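Local coordinates for protein uncharacterized ACR, COG1565 superfamily (PDB 4F3N) that is of unknown function but has a methyltransferase fold and probably transfers methyl groups from S-adenosylmethionine, perhaps to protein arginines, at residues E268-E273 against Q310-T315. Residues are numbered along the deposited sequence; the frame is centred on the assembly and turned at random.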
loop_
_atom_site.group_PDB
_atom_site.type_symbol
_atom_site.label_atom_id
_atom_site.label_comp_id
_atom_site.label_asym_id
_atom_site.label_seq_id
_atom_site.Cartn_x
_atom_site.Cartn_y
_atom_site.Cartn_z
ATOM N N GLU A 268 -5.093 13.572 -25.752
ATOM C CA GLU A 268 -4.677 12.385 -26.461
ATOM C C GLU A 268 -3.269 12.043 -26.015
ATOM O O GLU A 268 -2.446 12.926 -25.880
ATOM C CB GLU A 268 -4.679 12.660 -27.972
ATOM C CG GLU A 268 -4.689 11.403 -28.842
ATOM C CD GLU A 268 -3.308 10.789 -29.027
ATOM O OE1 GLU A 268 -2.301 11.526 -28.947
ATOM O OE2 GLU A 268 -3.225 9.557 -29.245
ATOM N N GLY A 269 -3.024 10.762 -25.766
ATOM C CA GLY A 269 -1.700 10.248 -25.379
ATOM C C GLY A 269 -1.510 9.991 -23.903
ATOM O O GLY A 269 -0.597 9.271 -23.537
ATOM N N TYR A 270 -2.367 10.583 -23.080
ATOM C CA TYR A 270 -2.407 10.360 -21.627
ATOM C C TYR A 270 -2.499 8.885 -21.309
ATOM O O TYR A 270 -3.285 8.151 -21.906
ATOM C CB TYR A 270 -3.622 11.080 -21.067
ATOM C CG TYR A 270 -3.584 11.421 -19.615
ATOM C CD1 TYR A 270 -3.327 12.715 -19.204
ATOM C CD2 TYR A 270 -3.855 10.467 -18.642
ATOM C CE1 TYR A 270 -3.341 13.063 -17.873
ATOM C CE2 TYR A 270 -3.855 10.823 -17.302
ATOM C CZ TYR A 270 -3.592 12.121 -16.928
ATOM O OH TYR A 270 -3.570 12.499 -15.583
ATOM N N VAL A 271 -1.695 8.459 -20.344
ATOM C CA VAL A 271 -1.677 7.068 -19.921
ATOM C C VAL A 271 -1.704 7.092 -18.403
ATOM O O VAL A 271 -1.004 7.876 -17.798
ATOM C CB VAL A 271 -0.456 6.291 -20.461
ATOM C CG1 VAL A 271 -0.504 4.821 -19.989
ATOM C CG2 VAL A 271 -0.459 6.298 -21.985
ATOM N N THR A 272 -2.569 6.282 -17.795
ATOM C CA THR A 272 -2.716 6.305 -16.347
ATOM C C THR A 272 -3.251 4.967 -15.846
ATOM O O THR A 272 -3.462 4.019 -16.622
ATOM C CB THR A 272 -3.595 7.498 -15.900
ATOM O OG1 THR A 272 -3.409 7.715 -14.496
ATOM C CG2 THR A 272 -5.117 7.259 -16.268
ATOM N N GLU A 273 -3.464 4.880 -14.542
ATOM C CA GLU A 273 -3.833 3.624 -13.896
ATOM C C GLU A 273 -5.221 3.730 -13.351
ATOM O O GLU A 273 -5.625 4.811 -12.897
ATOM C CB GLU A 273 -2.925 3.339 -12.691
ATOM C CG GLU A 273 -1.457 3.263 -12.977
ATOM C CD GLU A 273 -0.825 4.629 -13.118
ATOM O OE1 GLU A 273 -1.300 5.569 -12.434
ATOM O OE2 GLU A 273 0.131 4.773 -13.911
ATOM N N GLN A 310 -1.526 17.436 -16.363
ATOM C CA GLN A 310 -0.073 17.293 -16.522
ATOM C C GLN A 310 0.528 15.950 -16.069
ATOM O O GLN A 310 1.704 15.711 -16.331
ATOM C CB GLN A 310 0.656 18.436 -15.798
ATOM N N ARG A 311 -0.231 15.082 -15.395
ATOM C CA ARG A 311 0.288 13.761 -14.993
ATOM C C ARG A 311 0.024 12.703 -16.076
ATOM O O ARG A 311 -0.509 11.608 -15.833
ATOM C CB ARG A 311 -0.322 13.316 -13.666
ATOM C CG ARG A 311 0.653 12.527 -12.841
ATOM C CD ARG A 311 0.013 11.962 -11.600
ATOM N NE ARG A 311 -0.400 13.027 -10.705
ATOM C CZ ARG A 311 0.414 13.728 -9.917
ATOM N NH1 ARG A 311 1.715 13.490 -9.855
ATOM N NH2 ARG A 311 -0.098 14.668 -9.165
ATOM N N ALA A 312 0.461 13.026 -17.280
ATOM C CA ALA A 312 0.097 12.242 -18.455
ATOM C C ALA A 312 0.866 10.934 -18.671
ATOM O O ALA A 312 0.622 10.255 -19.640
ATOM C CB ALA A 312 0.169 13.118 -19.705
ATOM N N GLN A 313 1.774 10.564 -17.777
ATOM C CA GLN A 313 2.336 9.224 -17.820
ATOM C C GLN A 313 1.940 8.440 -16.566
ATOM O O GLN A 313 2.451 7.365 -16.317
ATOM C CB GLN A 313 3.854 9.278 -17.993
ATOM C CG GLN A 313 4.308 9.864 -19.345
ATOM C CD GLN A 313 5.785 10.248 -19.377
ATOM O OE1 GLN A 313 6.636 9.526 -18.861
ATOM N NE2 GLN A 313 6.095 11.391 -19.996
ATOM N N GLY A 314 0.993 8.968 -15.802
ATOM C CA GLY A 314 0.486 8.282 -14.621
ATOM C C GLY A 314 1.527 8.222 -13.521
ATOM O O GLY A 314 2.413 9.101 -13.430
ATOM N N THR A 315 1.438 7.168 -12.708
ATOM C CA THR A 315 2.301 7.011 -11.541
ATOM C C THR A 315 3.031 5.677 -11.451
ATOM O O THR A 315 3.789 5.469 -10.500
ATOM C CB THR A 315 1.516 7.198 -10.241
ATOM O OG1 THR A 315 0.642 6.051 -10.010
ATOM C CG2 THR A 315 0.737 8.513 -10.296
HETATM O O HOH W 1 1.520 9.527 -21.908
HETATM O O HOH W 2 -2.353 10.084 -13.858
HETATM O O HOH W 3 1.351 4.618 -16.320
#
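Tyr270 lays one face of its ring over the backbone of Ala312. Ala312 CA sits 3.7 Å from the ring centroid, a CH-pi contact displaced toward the CD1 rim, and its methyl CB packs 3.6 Å from Tyr270 CD1. With CG anti to the backbone N (chi1 -158°), the ring extends along the loop and its OH ends near Arg311. That hydroxyl is hydrogen-bonded to the carbonyl of His308. Thr272 CG2 lies at the ring edge, in its plane.

Strand 271-274 pairs with strand 223-228 in the antiparallel sheet, and here it meets a type I turn from Arg311 to Gly314, in the loop between helix 303-306 and strand 317-319. Backbone pairing across the contact is limited to Val271 N, which donates to Ala312 O at 3.0 Å. Gly314 CA is 3.6 Å from Glu273 OE2.

The Glu273 chain bends at chi2 (79°) and brings its carboxylate to Thr315. Thr315 N reaches OE2 of Glu273 from the syn side at 3.0 Å, 24° out of the carboxylate plane, and makes a weak second bond to OE1. OE2 also accepts from Leu316 N and from a water that bridges to Gln313 O, while Tyr306 OH bonds OE1. A second water links Thr272 OG1 (2.7 Å) to Arg311 O (3.1 Å).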